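Local coordinates for putative HpcE protein (Mycolicibacterium smegmatis, PDB 6V77), which is of unassigned function but belongs to the fumarylacetoacetate hydrolase (FAH) family and carries a zinc ion bound by acidic side chains, at residues 154-159 with 243-248; 111-116 with 255-260; 204-209 with 251-256; 75-80 with 84-89. All blocks are in the same frame, centred on the assembly; numbering follows the deposited sequence. Where two conformers were deposited one is given.

Contact 1. Residues 154-159 with 243-248; sequences SERDLQ and SGVGMG. With SO4 (sulfate ion), chain O.
Arg156 starts with CG beside the backbone N and then folds sharply at the next bond (chi2 -67°), while Met247 sets its CG between the backbone N and the carbonyl carbon (chi1 71°) and runs on extended. Those turns bring the thioether over the guanidinium. Met247 CE sits over the centre of a guanidinium face, 3.5 Å above its plane, and Met247 SD comes within 3.3 Å of Arg156 NE. Val245 closes in near the other end of the group, its CG2 3.6 Å from Arg156 NH2. No hydrogen bond joins 154-159 to 243-248, so they meet by van der Waals contact.

The polar partners lie elsewhere around the guanidinium. Arg156 NH1 reaches Gln159 OE1 at 2.8 Å, on a lone pair in the carbonyl plane and only 7° out of the guanidinium plane, which ties the arginine back to its own helix. The same Arg156 NH1 donates to sulfate O2 at 2.8 Å, and Gln159 NE2 grips that oxygen too, at 3.1 Å. His82 and Lys171 bind the sulfate as well, an ion that probably comes from the crystallisation liquor. Salt bridges from Arg156 NH2 to Glu121 and from NE to Asp119 fix the rotation of the group; Asp119 also accepts from the backbone N of Gly246 and Met247, so one carboxylate positions both sides of the contact. With Glu121 a zinc ligand and the Arg156 side chain about 6 Å from the metal, this is the second shell of the carboxylate-bound metal site of an FAH-family protein.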
loop_
_atom_site.group_PDB
_atom_site.type_symbol
_atom_site.label_atom_id
_atom_site.label_comp_id
_atom_site.label_asym_id
_atom_site.label_seq_id
_atom_site.Cartn_x
_atom_site.Cartn_y
_atom_site.Cartn_z
ATOM N N SER B 154 -13.391 -1.087 -10.418
ATOM C CA SER B 154 -13.809 -1.882 -9.265
ATOM C C SER B 154 -14.539 -3.124 -9.737
ATOM O O SER B 154 -15.575 -3.009 -10.395
ATOM C CB SER B 154 -14.727 -1.059 -8.347
ATOM O OG SER B 154 -14.131 0.201 -8.002
ATOM N N GLU B 155 -14.051 -4.303 -9.352
ATOM C CA GLU B 155 -14.790 -5.537 -9.610
ATOM C C GLU B 155 -15.758 -5.728 -8.441
ATOM O O GLU B 155 -15.366 -6.171 -7.358
ATOM C CB GLU B 155 -13.830 -6.713 -9.795
ATOM C CG GLU B 155 -14.475 -7.900 -10.484
ATOM C CD GLU B 155 -15.471 -8.559 -9.583
ATOM O OE1 GLU B 155 -15.033 -9.195 -8.600
ATOM O OE2 GLU B 155 -16.681 -8.389 -9.813
ATOM N N ARG B 156 -17.046 -5.413 -8.662
ATOM C CA ARG B 156 -17.965 -5.279 -7.532
ATOM C C ARG B 156 -18.262 -6.605 -6.843
ATOM O O ARG B 156 -18.610 -6.600 -5.656
ATOM C CB ARG B 156 -19.276 -4.638 -7.974
ATOM C CG ARG B 156 -19.088 -3.252 -8.562
ATOM C CD ARG B 156 -18.621 -2.229 -7.505
ATOM N NE ARG B 156 -18.853 -0.880 -8.020
ATOM C CZ ARG B 156 -18.316 0.233 -7.532
ATOM N NH1 ARG B 156 -17.474 0.198 -6.495
ATOM N NH2 ARG B 156 -18.620 1.396 -8.100
ATOM N N ASP B 157 -18.182 -7.737 -7.555
ATOM C CA ASP B 157 -18.487 -9.017 -6.913
ATOM C C ASP B 157 -17.507 -9.287 -5.777
ATOM O O ASP B 157 -17.910 -9.545 -4.636
ATOM C CB ASP B 157 -18.448 -10.175 -7.923
ATOM C CG ASP B 157 -19.507 -10.066 -9.004
ATOM O OD1 ASP B 157 -20.428 -9.227 -8.878
ATOM O OD2 ASP B 157 -19.408 -10.832 -9.991
ATOM N N LEU B 158 -16.213 -9.241 -6.083
ATOM C CA LEU B 158 -15.190 -9.418 -5.051
ATOM C C LEU B 158 -15.272 -8.318 -4.003
ATOM O O LEU B 158 -15.053 -8.568 -2.811
ATOM C CB LEU B 158 -13.804 -9.429 -5.694
ATOM C CG LEU B 158 -12.588 -9.627 -4.775
ATOM C CD1 LEU B 158 -12.721 -10.937 -4.023
ATOM C CD2 LEU B 158 -11.292 -9.597 -5.573
ATOM N N GLN B 159 -15.565 -7.087 -4.430
ATOM C CA GLN B 159 -15.531 -5.954 -3.509
ATOM C C GLN B 159 -16.508 -6.139 -2.357
ATOM O O GLN B 159 -16.218 -5.752 -1.220
ATOM C CB GLN B 159 -15.852 -4.648 -4.244
ATOM C CG GLN B 159 -15.643 -3.424 -3.339
ATOM C CD GLN B 159 -16.159 -2.122 -3.951
ATOM O OE1 GLN B 159 -16.250 -1.984 -5.174
ATOM N NE2 GLN B 159 -16.486 -1.158 -3.092
ATOM N N SER B 243 -21.615 10.329 -8.225
ATOM C CA SER B 243 -22.659 9.362 -8.552
ATOM C C SER B 243 -22.609 8.979 -10.032
ATOM O O SER B 243 -21.887 9.572 -10.845
ATOM C CB SER B 243 -24.029 9.920 -8.196
ATOM O OG SER B 243 -24.389 10.949 -9.102
ATOM N N GLY B 244 -23.408 7.974 -10.386
ATOM C CA GLY B 244 -23.449 7.472 -11.744
ATOM C C GLY B 244 -22.720 6.163 -11.960
ATOM O O GLY B 244 -22.687 5.672 -13.102
ATOM N N VAL B 245 -22.152 5.558 -10.915
ATOM C CA VAL B 245 -21.476 4.286 -11.147
ATOM C C VAL B 245 -22.498 3.230 -11.570
ATOM O O VAL B 245 -23.709 3.348 -11.329
ATOM C CB VAL B 245 -20.672 3.825 -9.919
ATOM C CG1 VAL B 245 -19.802 4.958 -9.405
ATOM C CG2 VAL B 245 -21.585 3.257 -8.826
ATOM N N GLY B 246 -22.002 2.183 -12.235
ATOM C CA GLY B 246 -22.894 1.174 -12.783
ATOM C C GLY B 246 -23.654 0.393 -11.731
ATOM O O GLY B 246 -24.807 0.017 -11.947
ATOM N N MET B 247 -23.033 0.146 -10.568
ATOM C CA MET B 247 -23.756 -0.635 -9.569
ATOM C C MET B 247 -24.914 0.146 -8.950
ATOM O O MET B 247 -25.750 -0.459 -8.269
ATOM C CB MET B 247 -22.793 -1.124 -8.468
ATOM C CG MET B 247 -22.315 -0.030 -7.565
ATOM S SD MET B 247 -21.556 -0.753 -6.094
ATOM C CE MET B 247 -20.921 0.725 -5.272
ATOM N N GLY B 248 -24.986 1.461 -9.179
ATOM C CA GLY B 248 -26.071 2.290 -8.692
ATOM C C GLY B 248 -27.235 2.462 -9.648
ATOM O O GLY B 248 -28.254 3.057 -9.272
HETATM S S SO4 O . -16.543 2.859 -3.538
HETATM O O1 SO4 O . -17.914 3.348 -3.637
HETATM O O2 SO4 O . -16.339 1.680 -4.382
HETATM O O3 SO4 O . -15.595 3.893 -3.961
HETATM O O4 SO4 O . -16.252 2.541 -2.141
#

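Contact 2. Residues 111-116 with 255-260; sequences VQLPAG and LAPGDE
Leu113 makes all the apolar contacts here, dividing its two methyl groups between Leu255 and the peptide that follows Ala256. Its CG lies anti to the carbonyl carbon (chi1 -71°), which turns both methyls to the loop. Leu113 CD2 meets Leu255 CB at 3.9 Å, the two leucines crossing at about a right angle. Leu113 CD1 rests against the Ala256-Pro257 peptide bond, 3.6 Å from Pro257 N, and continues onto the proline ring, with Pro257 CD 3.9 Å away from Leu113 CD1. Val118 and Phe275 touch both leucines, so the cluster carries on into strands 118-128 and 269-277.

In the fold, Leu113 belongs to strand 110-113, which lies beside strand 269-277, in parallel, and is outermost within this chain in the five-stranded sheet. Residues 256-259 form the type II beta turn that leads into strand 260-265 of that sheet, with Gly258 supplying the positive phi (89°) of its third position.

The hydrogen bonds hold the turn itself. Asp259 N donates to Ala256 O at 3.0 Å, and Ala256 N returns a bond to Asp259 OD2 at 2.7 Å, coming in from well above the carboxylate plane (57°). Asp259 OD1 takes Asn202 ND2, so the carboxylate is held from both oxygens.

Between the segments a water lies 2.9 Å from Leu255 O and 3.3 Å from Gly116 O; it has other acceptors nearby, so it may not serve both at once.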
loop_
_atom_site.group_PDB
_atom_site.type_symbol
_atom_site.label_atom_id
_atom_site.label_comp_id
_atom_site.label_asym_id
_atom_site.label_seq_id
_atom_site.Cartn_x
_atom_site.Cartn_y
_atom_site.Cartn_z
ATOM N N VAL B 111 -7.838 -2.165 -21.227
ATOM C CA VAL B 111 -7.891 -2.754 -19.893
ATOM C C VAL B 111 -8.564 -4.112 -19.998
ATOM O O VAL B 111 -9.631 -4.238 -20.616
ATOM C CB VAL B 111 -8.648 -1.858 -18.892
ATOM C CG1 VAL B 111 -8.716 -2.521 -17.519
ATOM C CG2 VAL B 111 -8.020 -0.471 -18.819
ATOM N N GLN B 112 -7.945 -5.124 -19.390
ATOM C CA GLN B 112 -8.511 -6.465 -19.399
ATOM C C GLN B 112 -9.620 -6.544 -18.359
ATOM O O GLN B 112 -9.439 -6.108 -17.216
ATOM C CB GLN B 112 -7.420 -7.504 -19.115
ATOM C CG GLN B 112 -6.272 -7.493 -20.131
ATOM C CD GLN B 112 -6.681 -8.043 -21.495
ATOM O OE1 GLN B 112 -7.425 -9.023 -21.585
ATOM N NE2 GLN B 112 -6.191 -7.418 -22.561
ATOM N N LEU B 113 -10.783 -7.055 -18.775
ATOM C CA LEU B 113 -11.907 -7.299 -17.879
ATOM C C LEU B 113 -11.762 -8.648 -17.195
ATOM O O LEU B 113 -11.894 -9.690 -17.848
ATOM C CB LEU B 113 -13.232 -7.284 -18.646
ATOM C CG LEU B 113 -13.759 -5.965 -19.183
ATOM C CD1 LEU B 113 -14.861 -6.279 -20.205
ATOM C CD2 LEU B 113 -14.264 -5.092 -18.037
ATOM N N PRO B 114 -11.497 -8.682 -15.899
ATOM C CA PRO B 114 -11.633 -9.938 -15.165
ATOM C C PRO B 114 -13.089 -10.363 -15.140
ATOM O O PRO B 114 -13.999 -9.564 -15.382
ATOM C CB PRO B 114 -11.137 -9.584 -13.764
ATOM C CG PRO B 114 -11.420 -8.122 -13.650
ATOM C CD PRO B 114 -11.162 -7.556 -15.010
ATOM N N ALA B 115 -13.301 -11.645 -14.853
ATOM C CA ALA B 115 -14.652 -12.128 -14.625
ATOM C C ALA B 115 -15.290 -11.333 -13.495
ATOM O O ALA B 115 -14.618 -10.943 -12.532
ATOM C CB ALA B 115 -14.635 -13.620 -14.282
ATOM N N GLY B 116 -16.591 -11.068 -13.622
ATOM C CA GLY B 116 -17.311 -10.356 -12.587
ATOM C C GLY B 116 -18.017 -9.122 -13.130
ATOM O O GLY B 116 -18.448 -9.092 -14.290
ATOM N N LEU B 255 -19.103 -2.651 -17.187
ATOM C CA LEU B 255 -18.327 -2.564 -18.417
ATOM C C LEU B 255 -18.375 -3.894 -19.166
ATOM O O LEU B 255 -18.358 -4.977 -18.565
ATOM C CB LEU B 255 -16.888 -2.153 -18.096
ATOM C CG LEU B 255 -16.825 -0.705 -17.611
ATOM C CD1 LEU B 255 -15.532 -0.483 -16.780
ATOM C CD2 LEU B 255 -16.919 0.258 -18.790
ATOM N N ALA B 256 -18.511 -3.812 -20.480
ATOM C CA ALA B 256 -18.622 -4.993 -21.316
ATOM C C ALA B 256 -17.504 -4.975 -22.343
ATOM O O ALA B 256 -16.942 -3.915 -22.627
ATOM C CB ALA B 256 -19.991 -5.044 -22.015
ATOM N N PRO B 257 -17.145 -6.127 -22.920
ATOM C CA PRO B 257 -16.091 -6.122 -23.937
ATOM C C PRO B 257 -16.438 -5.145 -25.047
ATOM O O PRO B 257 -17.582 -5.078 -25.506
ATOM C CB PRO B 257 -16.073 -7.569 -24.443
ATOM C CG PRO B 257 -16.632 -8.353 -23.355
ATOM C CD PRO B 257 -17.628 -7.489 -22.640
ATOM N N GLY B 258 -15.445 -4.374 -25.462
ATOM C CA GLY B 258 -15.635 -3.385 -26.494
ATOM C C GLY B 258 -16.060 -2.020 -26.002
ATOM O O GLY B 258 -15.979 -1.059 -26.775
ATOM N N ASP B 259 -16.511 -1.899 -24.749
ATOM C CA ASP B 259 -16.873 -0.585 -24.221
ATOM C C ASP B 259 -15.659 0.333 -24.206
ATOM O O ASP B 259 -14.540 -0.097 -23.923
ATOM C CB ASP B 259 -17.425 -0.690 -22.795
ATOM C CG ASP B 259 -18.858 -1.142 -22.747
ATOM O OD1 ASP B 259 -19.500 -1.189 -23.813
ATOM O OD2 ASP B 259 -19.339 -1.460 -21.636
ATOM N N GLU B 260 -15.893 1.605 -24.513
ATOM C CA GLU B 260 -14.871 2.642 -24.448
ATOM C C GLU B 260 -15.273 3.639 -23.375
ATOM O O GLU B 260 -16.371 4.205 -23.425
ATOM C CB GLU B 260 -14.708 3.350 -25.794
ATOM C CG GLU B 260 -13.881 2.573 -26.785
ATOM C CD GLU B 260 -13.527 3.403 -27.988
ATOM O OE1 GLU B 260 -12.414 3.969 -28.016
ATOM O OE2 GLU B 260 -14.379 3.505 -28.892
HETATM O O HOH W 1 -17.935 -6.422 -16.085
#

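Contact 3. Residues 204-209 with 251-256; sequences ETVQHS and PKRFLA
The backbones stay well apart, with Val206 and Arg253 the nearest pair at 10.5 Å between CA atoms, and side chains alone span the gap. Segment 204-209 is beta strand, whereas 251-256 is an irregular length of loop. At Val206 and Gln207 the strand carries a classic beta bulge, both residues facing Ala199 of the neighbouring strand; the bulge shows in the psi of Val206, -24°, well outside the usual strand range.

Arg253 does most of the reaching. Its CG is anti to the backbone N (chi1 176°) and the chain stays extended from there to NE, which carries the guanidinium out towards the strand. Glu204 is likewise extended and comes to the edge of the group, near its plane, with Glu204 OE2 3.7 Å from Arg253 NH1. The pairing is a long salt bridge, and since Glu204 OE1 is almost as close to Arg253 NH1, at 3.8 Å, neither oxygen is clearly preferred. Carboxylate and guanidinium planes lie 41° apart. Glu204 has two deposited conformers, so this long pairing is doubtful as a constant feature.

Strand 204-210 is an outermost strand of the five-stranded sheet within this chain, and the arginine links that margin to the loop 251-256. Trp120 and Ile201 each touch both Val206 and Arg253.

Val206 adds a looser contact, a methyl (CG1) 4.1 Å from Arg253 NH1. On the bulge's other residue, Gln207 OE1 accepts from Val122 N and NE2 donates to Thr241 OG1.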
loop_
_atom_site.group_PDB
_atom_site.type_symbol
_atom_site.label_atom_id
_atom_site.label_comp_id
_atom_site.label_asym_id
_atom_site.label_seq_id
_atom_site.Cartn_x
_atom_site.Cartn_y
_atom_site.Cartn_z
ATOM N N GLU B 204 -21.705 8.324 -24.221
ATOM C CA GLU B 204 -22.852 8.705 -23.402
ATOM C C GLU B 204 -22.357 9.028 -21.998
ATOM O O GLU B 204 -21.630 8.228 -21.406
ATOM C CB GLU B 204 -23.878 7.567 -23.359
ATOM C CG GLU B 204 -24.768 7.524 -22.111
ATOM C CD GLU B 204 -25.524 6.200 -21.952
ATOM O OE1 GLU B 204 -25.481 5.363 -22.876
ATOM O OE2 GLU B 204 -26.156 5.993 -20.894
ATOM N N THR B 205 -22.740 10.198 -21.470
ATOM C CA THR B 205 -22.293 10.556 -20.123
ATOM C C THR B 205 -22.866 9.576 -19.111
ATOM O O THR B 205 -24.059 9.250 -19.153
ATOM C CB THR B 205 -22.703 11.986 -19.749
ATOM O OG1 THR B 205 -22.151 12.910 -20.690
ATOM C CG2 THR B 205 -22.175 12.344 -18.354
ATOM N N VAL B 206 -22.004 9.081 -18.229
ATOM C CA VAL B 206 -22.431 8.268 -17.099
ATOM C C VAL B 206 -22.064 8.888 -15.758
ATOM O O VAL B 206 -22.705 8.558 -14.746
ATOM C CB VAL B 206 -21.865 6.837 -17.195
ATOM C CG1 VAL B 206 -22.505 6.091 -18.389
ATOM C CG2 VAL B 206 -20.360 6.870 -17.316
ATOM N N GLN B 207 -21.049 9.753 -15.694
ATOM C CA GLN B 207 -20.776 10.534 -14.495
ATOM C C GLN B 207 -20.485 11.970 -14.896
ATOM O O GLN B 207 -19.877 12.214 -15.940
ATOM C CB GLN B 207 -19.590 9.972 -13.714
ATOM C CG GLN B 207 -19.844 8.599 -13.080
ATOM C CD GLN B 207 -18.660 8.153 -12.247
ATOM O OE1 GLN B 207 -17.634 7.742 -12.793
ATOM N NE2 GLN B 207 -18.775 8.272 -10.923
ATOM N N HIS B 208 -20.938 12.912 -14.071
ATOM C CA HIS B 208 -20.640 14.327 -14.289
ATOM C C HIS B 208 -20.957 15.119 -13.034
ATOM O O HIS B 208 -22.122 15.197 -12.630
ATOM C CB HIS B 208 -21.431 14.900 -15.467
ATOM C CG HIS B 208 -21.304 16.389 -15.591
ATOM N ND1 HIS B 208 -22.351 17.252 -15.340
ATOM C CD2 HIS B 208 -20.242 17.166 -15.909
ATOM C CE1 HIS B 208 -21.943 18.497 -15.519
ATOM N NE2 HIS B 208 -20.664 18.473 -15.855
ATOM N N SER B 209 -19.939 15.724 -12.429
ATOM C CA SER B 209 -20.117 16.458 -11.187
ATOM C C SER B 209 -18.972 17.466 -11.059
ATOM O O SER B 209 -18.237 17.719 -12.019
ATOM C CB SER B 209 -20.169 15.480 -10.003
ATOM O OG SER B 209 -20.626 16.120 -8.829
ATOM N N PRO B 251 -31.515 -0.959 -14.517
ATOM C CA PRO B 251 -30.790 -2.064 -13.880
ATOM C C PRO B 251 -29.300 -1.750 -13.699
ATOM O O PRO B 251 -28.807 -0.748 -14.234
ATOM C CB PRO B 251 -30.973 -3.206 -14.871
ATOM C CG PRO B 251 -30.956 -2.513 -16.184
ATOM C CD PRO B 251 -31.665 -1.183 -15.964
ATOM N N LYS B 252 -28.601 -2.565 -12.920
ATOM C CA LYS B 252 -27.163 -2.373 -12.804
ATOM C C LYS B 252 -26.507 -2.600 -14.164
ATOM O O LYS B 252 -26.953 -3.436 -14.960
ATOM C CB LYS B 252 -26.583 -3.324 -11.752
ATOM C CG LYS B 252 -27.029 -3.017 -10.332
ATOM C CD LYS B 252 -26.572 -4.108 -9.362
ATOM C CE LYS B 252 -26.579 -3.623 -7.920
ATOM N NZ LYS B 252 -27.778 -2.806 -7.579
ATOM N N ARG B 253 -25.477 -1.810 -14.452
ATOM C CA ARG B 253 -24.764 -1.893 -15.720
ATOM C C ARG B 253 -23.276 -1.961 -15.432
ATOM O O ARG B 253 -22.778 -1.196 -14.610
ATOM C CB ARG B 253 -25.055 -0.677 -16.599
ATOM C CG ARG B 253 -24.275 -0.651 -17.896
ATOM C CD ARG B 253 -24.284 0.742 -18.511
ATOM N NE ARG B 253 -23.725 0.729 -19.856
ATOM C CZ ARG B 253 -23.713 1.775 -20.675
ATOM N NH1 ARG B 253 -24.227 2.938 -20.288
ATOM N NH2 ARG B 253 -23.186 1.654 -21.885
ATOM N N PHE B 254 -22.560 -2.859 -16.101
ATOM C CA PHE B 254 -21.118 -2.921 -15.898
ATOM C C PHE B 254 -20.411 -2.873 -17.242
ATOM O O PHE B 254 -21.026 -3.007 -18.311
ATOM C CB PHE B 254 -20.748 -4.170 -15.085
ATOM C CG PHE B 254 -21.395 -4.185 -13.740
ATOM C CD1 PHE B 254 -20.971 -3.304 -12.755
ATOM C CD2 PHE B 254 -22.471 -5.009 -13.476
ATOM C CE1 PHE B 254 -21.582 -3.274 -11.510
ATOM C CE2 PHE B 254 -23.085 -4.991 -12.223
ATOM C CZ PHE B 254 -22.628 -4.115 -11.242
ATOM N N LEU B 255 -19.103 -2.651 -17.187
ATOM C CA LEU B 255 -18.327 -2.564 -18.417
ATOM C C LEU B 255 -18.375 -3.894 -19.166
ATOM O O LEU B 255 -18.358 -4.977 -18.565
ATOM C CB LEU B 255 -16.888 -2.153 -18.096
ATOM C CG LEU B 255 -16.825 -0.705 -17.611
ATOM C CD1 LEU B 255 -15.532 -0.483 -16.780
ATOM C CD2 LEU B 255 -16.919 0.258 -18.790
ATOM N N ALA B 256 -18.511 -3.812 -20.480
ATOM C CA ALA B 256 -18.622 -4.993 -21.316
ATOM C C ALA B 256 -17.504 -4.975 -22.343
ATOM O O ALA B 256 -16.942 -3.915 -22.627
ATOM C CB ALA B 256 -19.991 -5.044 -22.015
#

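Contact 4. Residues 75-80 with 84-89; sequences VGLNYD and TESGLS
Asp80 and Thr84 are joined through the backbone by the first turn of helix 80-85: Thr84 N donates to Asp80 O at 3.0 Å, with an N-H...O angle of 159°. The rest of the contact belongs to Leu77, which meets Ser86, Leu88 and Ser89 and whose positive phi (34°) turns the chain between 75-76 and the helix.

Leu77 carries the side-chain packing. With CG beside the backbone N (chi1 -50°), it sends one methyl to Ser86 and the other to Leu88 and Ser89. Leu77 CD2 lies 3.6 Å from Ser86 OG, and Leu77 CD1 meets Leu88 CD1 at 4.0 Å. Leu77 CD1 also comes within 3.8 Å of Ser89 O. Pro163 and Ala164 of the second subunit pack against Leu77 and Leu88 respectively, so the two leucines are part of the dimer contact as well.

Ser86 makes an ST turn: its OG accepts from Leu88 N at 3.0 Å. The same hydroxyl is bonded to Ala83 O, one turn back in the helix, and both bonds keep its orientation fixed beside Leu77. At the exposed end of the contact one water bridges Asp80 OD1 and Thr84 OG1, the latter at 2.8 Å.

The chemistry is therefore divided. With the hydroxyl already bonded to Leu88 N on one hand and to Ala83 O of the helix on the other, Leu77 CD2 meets it by van der Waals contact alone; the leucine's contacts are all non-directional, and direction comes from the Asp80-Thr84 backbone bond and the water.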
loop_
_atom_site.group_PDB
_atom_site.type_symbol
_atom_site.label_atom_id
_atom_site.label_comp_id
_atom_site.label_asym_id
_atom_site.label_seq_id
_atom_site.Cartn_x
_atom_site.Cartn_y
_atom_site.Cartn_z
ATOM N N VAL B 75 -10.392 6.549 -1.286
ATOM C CA VAL B 75 -11.472 7.040 -0.447
ATOM C C VAL B 75 -12.783 6.518 -1.018
ATOM O O VAL B 75 -13.031 6.645 -2.223
ATOM C CB VAL B 75 -11.457 8.574 -0.390
ATOM C CG1 VAL B 75 -12.611 9.099 0.449
ATOM C CG2 VAL B 75 -10.086 9.068 0.154
ATOM N N GLY B 76 -13.602 5.896 -0.164
ATOM C CA GLY B 76 -14.938 5.491 -0.549
ATOM C C GLY B 76 -15.971 6.528 -0.127
ATOM O O GLY B 76 -15.702 7.385 0.702
ATOM N N LEU B 77 -17.162 6.422 -0.711
ATOM C CA LEU B 77 -18.317 7.265 -0.403
ATOM C C LEU B 77 -17.951 8.694 -0.028
ATOM O O LEU B 77 -18.116 9.089 1.129
ATOM C CB LEU B 77 -19.132 6.646 0.733
ATOM C CG LEU B 77 -19.483 5.168 0.535
ATOM C CD1 LEU B 77 -20.300 4.660 1.706
ATOM C CD2 LEU B 77 -20.219 4.937 -0.785
ATOM N N ASN B 78 -17.449 9.477 -0.983
ATOM C CA ASN B 78 -17.036 10.846 -0.694
ATOM C C ASN B 78 -17.773 11.863 -1.559
ATOM O O ASN B 78 -17.346 13.013 -1.664
ATOM C CB ASN B 78 -15.514 10.992 -0.836
ATOM C CG ASN B 78 -14.977 12.210 -0.099
ATOM O OD1 ASN B 78 -15.677 12.810 0.717
ATOM N ND2 ASN B 78 -13.727 12.572 -0.375
ATOM N N TYR B 79 -18.885 11.456 -2.175
ATOM C CA TYR B 79 -19.868 12.358 -2.762
ATOM C C TYR B 79 -21.220 11.857 -2.280
ATOM O O TYR B 79 -21.454 10.645 -2.265
ATOM C CB TYR B 79 -19.832 12.352 -4.304
ATOM C CG TYR B 79 -18.585 12.931 -4.954
ATOM C CD1 TYR B 79 -18.640 14.150 -5.637
ATOM C CD2 TYR B 79 -17.358 12.249 -4.906
ATOM C CE1 TYR B 79 -17.514 14.687 -6.250
ATOM C CE2 TYR B 79 -16.214 12.787 -5.508
ATOM C CZ TYR B 79 -16.308 14.001 -6.183
ATOM O OH TYR B 79 -15.196 14.537 -6.791
ATOM N N ASP B 80 -22.097 12.765 -1.859
ATOM C CA ASP B 80 -23.327 12.312 -1.212
ATOM C C ASP B 80 -24.160 11.445 -2.142
ATOM O O ASP B 80 -24.717 10.427 -1.717
ATOM C CB ASP B 80 -24.166 13.490 -0.729
ATOM C CG ASP B 80 -25.319 13.043 0.161
ATOM O OD1 ASP B 80 -25.091 12.163 1.026
ATOM O OD2 ASP B 80 -26.449 13.559 -0.002
ATOM N N THR B 84 -25.543 7.590 -1.640
ATOM C CA THR B 84 -26.937 7.162 -1.747
ATOM C C THR B 84 -27.081 5.961 -2.674
ATOM O O THR B 84 -27.831 5.025 -2.380
ATOM C CB THR B 84 -27.817 8.307 -2.264
ATOM O OG1 THR B 84 -27.588 9.492 -1.490
ATOM C CG2 THR B 84 -29.276 7.924 -2.177
ATOM N N GLU B 85 -26.391 5.983 -3.812
ATOM C CA GLU B 85 -26.565 4.937 -4.814
ATOM C C GLU B 85 -25.842 3.641 -4.452
ATOM O O GLU B 85 -26.138 2.595 -5.045
ATOM C CB GLU B 85 -26.103 5.453 -6.186
ATOM C CG GLU B 85 -24.610 5.350 -6.425
ATOM C CD GLU B 85 -24.146 6.075 -7.672
ATOM O OE1 GLU B 85 -24.990 6.486 -8.498
ATOM O OE2 GLU B 85 -22.918 6.229 -7.821
ATOM N N SER B 86 -24.924 3.681 -3.488
ATOM C CA SER B 86 -24.203 2.493 -3.063
ATOM C C SER B 86 -25.043 1.566 -2.199
ATOM O O SER B 86 -24.634 0.422 -1.975
ATOM C CB SER B 86 -22.968 2.893 -2.265
ATOM O OG SER B 86 -23.398 3.331 -0.993
ATOM N N GLY B 87 -26.180 2.035 -1.691
ATOM C CA GLY B 87 -26.963 1.272 -0.744
ATOM C C GLY B 87 -26.482 1.378 0.685
ATOM O O GLY B 87 -27.141 0.841 1.588
ATOM N N LEU B 88 -25.366 2.058 0.922
ATOM C CA LEU B 88 -24.797 2.210 2.251
ATOM C C LEU B 88 -25.168 3.566 2.837
ATOM O O LEU B 88 -25.588 4.485 2.128
ATOM C CB LEU B 88 -23.277 2.069 2.199
ATOM C CG LEU B 88 -22.761 0.734 1.652
ATOM C CD1 LEU B 88 -21.282 0.836 1.315
ATOM C CD2 LEU B 88 -23.003 -0.383 2.655
ATOM N N SER B 89 -24.996 3.677 4.151
ATOM C CA SER B 89 -25.220 4.930 4.857
ATOM C C SER B 89 -24.142 5.955 4.509
ATOM O O SER B 89 -23.019 5.607 4.137
ATOM C CB SER B 89 -25.238 4.683 6.368
ATOM O OG SER B 89 -26.404 3.961 6.721
HETATM O O HOH W 2 -26.468 10.051 1.022
#

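How the contacts relate
Contacts 1, 2 and 3 are strung along the loop between strands 236-238 and 260-265. Contact 1 is nearest the zinc, with Arg156 about 6 Å away; the side chains of Leu77 in contact 4, Leu255 in contact 2 and Val206 in contact 3 lie at about 8, 13 and 14 Å. Contacts 1 and 4 meet at Glu85, where OE1 takes Gly244 N at 2.9 Å, and both approach the sulfate, Leu77 to about 4 Å. Contacts 1 and 3, about 10 Å apart between centres, probably share a bond from Arg253 N to Gly246 O at 3.2 Å. Contacts 2 and 3 share Leu255 and Ala256, whereas contacts 2 and 4 do not touch.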